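Local coordinates for protein pre-crRNA processing endonuclease (Streptococcus pyogenes serotype M1, PDB 3VZH) that probably processes precursor CRISPR RNA as a Cas5d endoribonuclease of a type I-C CRISPR system, part of adaptive immunity against viruses and plasmids, at residues G44-I49 and Y97-H102; K52-N57 and S114-A119. All coordinates share one frame; numbering follows the deposited sequence.

Contact 1 of 2, residues G44-I49 and Y97-H102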
loop_
_atom_site.group_PDB
_atom_site.type_symbol
_atom_site.label_atom_id
_atom_site.label_comp_id
_atom_site.label_asym_id
_atom_site.label_seq_id
_atom_site.Cartn_x
_atom_site.Cartn_y
_atom_site.Cartn_z
ATOM N N GLY A 44 -2.062 -5.053 0.249
ATOM C CA GLY A 44 -1.374 -6.322 0.214
ATOM C C GLY A 44 -0.082 -6.391 0.970
ATOM O O GLY A 44 0.163 -7.383 1.650
ATOM N N ILE A 45 0.777 -5.375 0.790
ATOM C CA ILE A 45 2.065 -5.347 1.435
ATOM C C ILE A 45 1.940 -5.177 2.958
ATOM O O ILE A 45 2.572 -5.975 3.733
ATOM C CB ILE A 45 2.864 -4.194 0.825
ATOM C CG1 ILE A 45 3.340 -4.611 -0.635
ATOM C CG2 ILE A 45 4.070 -3.885 1.672
ATOM C CD1 ILE A 45 3.816 -3.380 -1.468
ATOM N N VAL A 46 1.083 -4.256 3.397
ATOM C CA VAL A 46 0.907 -4.117 4.850
ATOM C C VAL A 46 0.257 -5.356 5.447
ATOM O O VAL A 46 0.639 -5.807 6.489
ATOM C CB VAL A 46 0.221 -2.766 5.266
ATOM C CG1 VAL A 46 1.051 -1.599 4.706
ATOM C CG2 VAL A 46 -1.273 -2.727 4.850
ATOM N N ASP A 47 -0.718 -5.968 4.792
ATOM C CA ASP A 47 -1.198 -7.191 5.364
ATOM C C ASP A 47 -0.196 -8.350 5.372
ATOM O O ASP A 47 -0.347 -9.282 6.171
ATOM C CB ASP A 47 -2.396 -7.690 4.513
ATOM C CG ASP A 47 -3.630 -6.808 4.607
ATOM O OD1 ASP A 47 -3.735 -5.950 5.502
ATOM O OD2 ASP A 47 -4.576 -7.094 3.796
ATOM N N ALA A 48 0.782 -8.358 4.452
ATOM C CA ALA A 48 1.824 -9.377 4.515
ATOM C C ALA A 48 2.732 -9.082 5.711
ATOM O O ALA A 48 3.398 -9.995 6.221
ATOM C CB ALA A 48 2.655 -9.357 3.224
ATOM N N ILE A 49 2.822 -7.834 6.109
ATOM C CA ILE A 49 3.626 -7.579 7.319
ATOM C C ILE A 49 2.989 -8.201 8.574
ATOM O O ILE A 49 3.645 -8.981 9.314
ATOM C CB ILE A 49 3.823 -6.083 7.482
ATOM C CG1 ILE A 49 4.582 -5.591 6.233
ATOM C CG2 ILE A 49 4.502 -5.727 8.821
ATOM C CD1 ILE A 49 4.934 -4.095 6.316
ATOM N N TYR A 97 9.459 2.944 -1.580
ATOM C CA TYR A 97 8.152 3.562 -1.216
ATOM C C TYR A 97 8.112 3.588 0.279
ATOM O O TYR A 97 8.493 2.550 0.953
ATOM C CB TYR A 97 6.992 2.680 -1.662
ATOM C CG TYR A 97 6.946 2.495 -3.155
ATOM C CD1 TYR A 97 6.766 3.595 -4.003
ATOM C CD2 TYR A 97 7.067 1.249 -3.707
ATOM C CE1 TYR A 97 6.764 3.405 -5.411
ATOM C CE2 TYR A 97 7.055 1.053 -5.085
ATOM C CZ TYR A 97 6.882 2.146 -5.915
ATOM O OH TYR A 97 6.866 1.929 -7.280
ATOM N N LEU A 98 7.739 4.726 0.860
ATOM C CA LEU A 98 7.539 4.745 2.281
ATOM C C LEU A 98 6.015 4.765 2.466
ATOM O O LEU A 98 5.285 5.633 1.844
ATOM C CB LEU A 98 8.220 6.014 2.894
ATOM C CG LEU A 98 9.607 6.299 2.353
ATOM C CD1 LEU A 98 10.086 7.534 3.114
ATOM C CD2 LEU A 98 10.593 5.148 2.634
ATOM N N ILE A 99 5.486 3.876 3.316
ATOM C CA ILE A 99 4.051 3.732 3.462
ATOM C C ILE A 99 3.736 4.207 4.910
ATOM O O ILE A 99 4.372 3.747 5.865
ATOM C CB ILE A 99 3.625 2.241 3.325
ATOM C CG1 ILE A 99 4.165 1.652 2.001
ATOM C CG2 ILE A 99 2.092 2.085 3.339
ATOM C CD1 ILE A 99 3.884 0.141 1.809
ATOM N N LYS A 100 2.698 5.004 5.027
ATOM C CA LYS A 100 2.084 5.406 6.322
ATOM C C LYS A 100 0.750 4.675 6.418
ATOM O O LYS A 100 -0.046 4.727 5.476
ATOM C CB LYS A 100 1.883 6.908 6.310
ATOM C CG LYS A 100 1.180 7.419 7.564
ATOM C CD LYS A 100 0.967 8.957 7.453
ATOM C CE LYS A 100 0.274 9.480 8.731
ATOM N NZ LYS A 100 -0.095 10.940 8.569
ATOM N N PHE A 101 0.512 3.977 7.539
ATOM C CA PHE A 101 -0.718 3.232 7.644
ATOM C C PHE A 101 -1.108 3.103 9.121
ATOM O O PHE A 101 -0.270 3.383 9.991
ATOM C CB PHE A 101 -0.606 1.899 6.984
ATOM C CG PHE A 101 0.318 0.901 7.684
ATOM C CD1 PHE A 101 -0.220 -0.134 8.495
ATOM C CD2 PHE A 101 1.665 0.952 7.452
ATOM C CE1 PHE A 101 0.664 -1.081 9.112
ATOM C CE2 PHE A 101 2.534 0.031 8.066
ATOM C CZ PHE A 101 2.028 -0.992 8.850
ATOM N N HIS A 102 -2.332 2.647 9.391
ATOM C CA HIS A 102 -2.734 2.385 10.793
ATOM C C HIS A 102 -3.725 1.311 10.713
ATOM O O HIS A 102 -3.982 0.825 9.609
ATOM C CB HIS A 102 -3.274 3.669 11.431
ATOM C CG HIS A 102 -4.552 4.168 10.788
ATOM N ND1 HIS A 102 -4.560 5.085 9.804
ATOM C CD2 HIS A 102 -5.925 3.858 11.090
ATOM C CE1 HIS A 102 -5.863 5.349 9.443
ATOM N NE2 HIS A 102 -6.700 4.603 10.259
#
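Val-46 lays its CG1 methyl over one face of the Phe-101 ring. The methyl is 3.9 Å from the ring centroid and 14° off the ring normal, a CH-pi contact over the face. It is shifted a little toward the rim. The nearest ring atom to Val-46 CG1 is Phe-101 CD2, at 3.8 Å. With chi1 at -57°, Val-46 CG1 lies opposite the carbonyl carbon and is the branch that meets the ring. The two side chains run past each other in opposite directions, and Val-46 CB also comes within 4.2 Å of Phe-101 CD1. On the strand, Phe-101 CG stands between its own backbone N and carbonyl carbon (chi1 69°). The ring thus sits on the helix side of the strand, where one face meets Val-46 CG1.

The same Val-46 CG1 also meets Ile-99 CG2 at 4.1 Å. One methyl therefore bridges two residues of alternate positions on the strand. Both have their side chains on the helix side, while Lys-100 between them points to the other face of the sheet. This helix-on-sheet packing is consistent with the RRM (ferredoxin-like) fold of Cas5 proteins. Helix 39-49 is the first helix, and strand 95-105 is a central strand between 9-15 and 55-64. The axes of the two segments come no closer than 10.5 Å, and the contacts between them are made by side chains.

One residue earlier in the helix, Ile-45 CG2 touches Ile-99 CD1 at 4.0 Å. The branches of the two isoleucines meet at an oblique angle. Ile-99 also packs on Val-11, Val-13 and Val-59 of the flanking strands. Phe-101 is lined by Met-125 and Ile-129 of helix 118-130, so its ring lies in the core where both helices meet the sheet.

Contact 2 of 2, residues K52-N57 and S114-A119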
loop_
_atom_site.group_PDB
_atom_site.type_symbol
_atom_site.label_atom_id
_atom_site.label_comp_id
_atom_site.label_asym_id
_atom_site.label_seq_id
_atom_site.Cartn_x
_atom_site.Cartn_y
_atom_site.Cartn_z
ATOM N N LYS A 52 -4.446 -9.789 10.913
ATOM C CA LYS A 52 -5.393 -10.572 11.760
ATOM C C LYS A 52 -6.786 -10.194 11.337
ATOM O O LYS A 52 -7.006 -9.037 10.953
ATOM C CB LYS A 52 -5.183 -10.252 13.260
ATOM C CG LYS A 52 -3.919 -10.785 13.877
ATOM C CD LYS A 52 -3.881 -12.257 14.001
ATOM C CE LYS A 52 -4.526 -12.660 15.313
ATOM N NZ LYS A 52 -4.678 -14.121 15.482
ATOM N N PRO A 53 -7.743 -11.135 11.371
ATOM C CA PRO A 53 -9.109 -10.800 11.021
ATOM C C PRO A 53 -9.695 -9.824 12.064
ATOM O O PRO A 53 -10.697 -9.153 11.810
ATOM C CB PRO A 53 -9.814 -12.162 11.099
ATOM C CG PRO A 53 -8.950 -12.997 12.011
ATOM C CD PRO A 53 -7.564 -12.553 11.696
ATOM N N THR A 54 -8.998 -9.645 13.172
ATOM C CA THR A 54 -9.511 -8.755 14.252
ATOM C C THR A 54 -9.479 -7.287 13.836
ATOM O O THR A 54 -10.327 -6.505 14.276
ATOM C CB THR A 54 -8.605 -8.864 15.495
ATOM O OG1 THR A 54 -8.521 -10.256 15.866
ATOM C CG2 THR A 54 -9.270 -8.193 16.697
ATOM N N PHE A 55 -8.475 -6.927 13.017
ATOM C CA PHE A 55 -8.382 -5.549 12.565
ATOM C C PHE A 55 -8.188 -5.454 11.034
ATOM O O PHE A 55 -8.009 -6.497 10.314
ATOM C CB PHE A 55 -7.227 -4.830 13.348
ATOM C CG PHE A 55 -5.824 -5.424 13.088
ATOM C CD1 PHE A 55 -5.268 -6.387 14.000
ATOM C CD2 PHE A 55 -5.045 -5.019 11.970
ATOM C CE1 PHE A 55 -3.982 -6.929 13.776
ATOM C CE2 PHE A 55 -3.774 -5.563 11.729
ATOM C CZ PHE A 55 -3.248 -6.522 12.641
ATOM N N THR A 56 -8.351 -4.229 10.557
ATOM C CA THR A 56 -8.195 -3.913 9.159
ATOM C C THR A 56 -7.086 -2.856 9.049
ATOM O O THR A 56 -7.192 -1.738 9.575
ATOM C CB THR A 56 -9.468 -3.241 8.646
ATOM O OG1 THR A 56 -10.534 -4.173 8.838
ATOM C CG2 THR A 56 -9.293 -2.837 7.099
ATOM N N ASN A 57 -6.069 -3.168 8.230
ATOM C CA ASN A 57 -5.031 -2.147 7.967
ATOM C C ASN A 57 -5.564 -1.111 6.940
ATOM O O ASN A 57 -6.183 -1.505 5.922
ATOM C CB ASN A 57 -3.825 -2.869 7.349
ATOM C CG ASN A 57 -3.076 -3.684 8.387
ATOM O OD1 ASN A 57 -2.817 -3.201 9.512
ATOM N ND2 ASN A 57 -2.672 -4.877 8.016
ATOM N N SER A 114 -13.133 -10.073 21.801
ATOM C CA SER A 114 -12.184 -10.319 22.940
ATOM C C SER A 114 -10.713 -10.157 22.580
ATOM O O SER A 114 -9.848 -9.934 23.456
ATOM C CB SER A 114 -12.456 -11.700 23.584
ATOM O OG SER A 114 -12.066 -12.726 22.684
ATOM N N ASP A 115 -10.455 -10.160 21.254
ATOM C CA ASP A 115 -9.095 -9.980 20.715
ATOM C C ASP A 115 -8.806 -8.512 20.361
ATOM O O ASP A 115 -7.729 -8.219 19.805
ATOM C CB ASP A 115 -8.865 -10.813 19.460
ATOM C CG ASP A 115 -7.371 -10.992 19.136
ATOM O OD1 ASP A 115 -6.556 -11.230 20.069
ATOM O OD2 ASP A 115 -6.992 -10.824 17.953
ATOM N N ARG A 116 -9.791 -7.632 20.623
ATOM C CA ARG A 116 -9.560 -6.178 20.307
ATOM C C ARG A 116 -8.673 -5.531 21.358
ATOM O O ARG A 116 -9.148 -4.728 22.214
ATOM C CB ARG A 116 -10.877 -5.386 20.131
ATOM C CG ARG A 116 -11.672 -5.862 18.942
ATOM C CD ARG A 116 -12.947 -5.096 18.721
ATOM N NE ARG A 116 -13.607 -5.597 17.526
ATOM C CZ ARG A 116 -14.622 -4.999 16.905
ATOM N NH1 ARG A 116 -15.194 -3.929 17.460
ATOM N NH2 ARG A 116 -15.118 -5.509 15.787
ATOM N N LEU A 117 -7.390 -5.867 21.314
ATOM C CA LEU A 117 -6.424 -5.500 22.354
ATOM C C LEU A 117 -5.380 -4.616 21.734
ATOM O O LEU A 117 -4.460 -5.116 21.070
ATOM C CB LEU A 117 -5.798 -6.793 22.907
ATOM C CG LEU A 117 -6.850 -7.804 23.443
ATOM C CD1 LEU A 117 -6.382 -9.278 23.479
ATOM C CD2 LEU A 117 -7.352 -7.355 24.815
ATOM N N PRO A 118 -5.506 -3.309 21.906
ATOM C CA PRO A 118 -4.658 -2.406 21.170
ATOM C C PRO A 118 -3.161 -2.573 21.506
ATOM O O PRO A 118 -2.355 -2.579 20.573
ATOM C CB PRO A 118 -5.155 -0.989 21.584
ATOM C CG PRO A 118 -6.217 -1.190 22.577
ATOM C CD PRO A 118 -6.613 -2.619 22.615
ATOM N N ALA A 119 -2.791 -2.780 22.786
ATOM C CA ALA A 119 -1.353 -2.886 23.112
ATOM C C ALA A 119 -0.765 -4.134 22.487
ATOM O O ALA A 119 0.381 -4.105 22.016
ATOM C CB ALA A 119 -1.115 -2.873 24.629
HETATM O O HOH W 1 -12.800 -7.420 15.432
#
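Thr-54 OG1 donates a hydrogen bond to Asp-115 OD2, and the two oxygens are 2.6 Å apart. The carboxylate receives it on the anti lone pair of OD2, the side away from OD1. The two side chains cross at about a right angle. Thr-54 chi1 (-55°) turns OG1 to Asp-115 and leaves CG2, opposite the backbone N, to face Arg-116. That methyl packs against the aliphatic part of Arg-116, with Thr-54 CG2 and Arg-116 CG 4.0 Å apart. Thr-54 CG2 also lies 3.5 Å from Asp-115 O.

A water gives a second link. It lies 2.9 Å from Thr-54 O and accepts a hydrogen bond from Arg-116 NE at the same distance. It sits in the guanidinium plane, at its edge. The chain of Arg-116 is extended from CG to NE and carries the guanidinium out to this water.

Thr-54 lies in a type I turn from Lys-52 to Phe-55, just before strand 55-64, and its backbone is hydrogen-bonded to Asn-106. Asp-115 OD1 forms a salt bridge to Lys-120, and Asp-115 O is hydrogen-bonded to His-121 NE2. Arg-116 NH1 forms a salt bridge to Glu-107. The contact thus joins the turn after helix 39-49 to the link leading into helix 118-130, where Leu-117 occupies the N-cap position.

Lys-52 NZ stays 4.7 Å from Asp-115 OD2, too far for a bonded pair. With the threonine hydroxyl on OD2, Lys-120 on OD1 and this lysine nearby, the carboxylate would be expected to remain negatively charged.

In the fold
From the N terminus, the chain forms strand 9-15 and then helix 39-49, which supplies the first half of contact 1. A short link gives the turn of contact 2 and runs into strand 55-64. After strands 70-74 and 88-93 of the small sheet, strand 95-105 closes contact 1 across 47 residues. Contact 2 closes 56 residues at the start of helix 118-130. The two loops cross, since their segments alternate. Contact 1 ties the first helix to the sheet core, and contact 2 ties the entry of a sheet strand to the entry of the second helix. Asp-47 and Asn-57 join them directly, with OD1 and ND2 2.9 Å apart in a probable hydrogen bond.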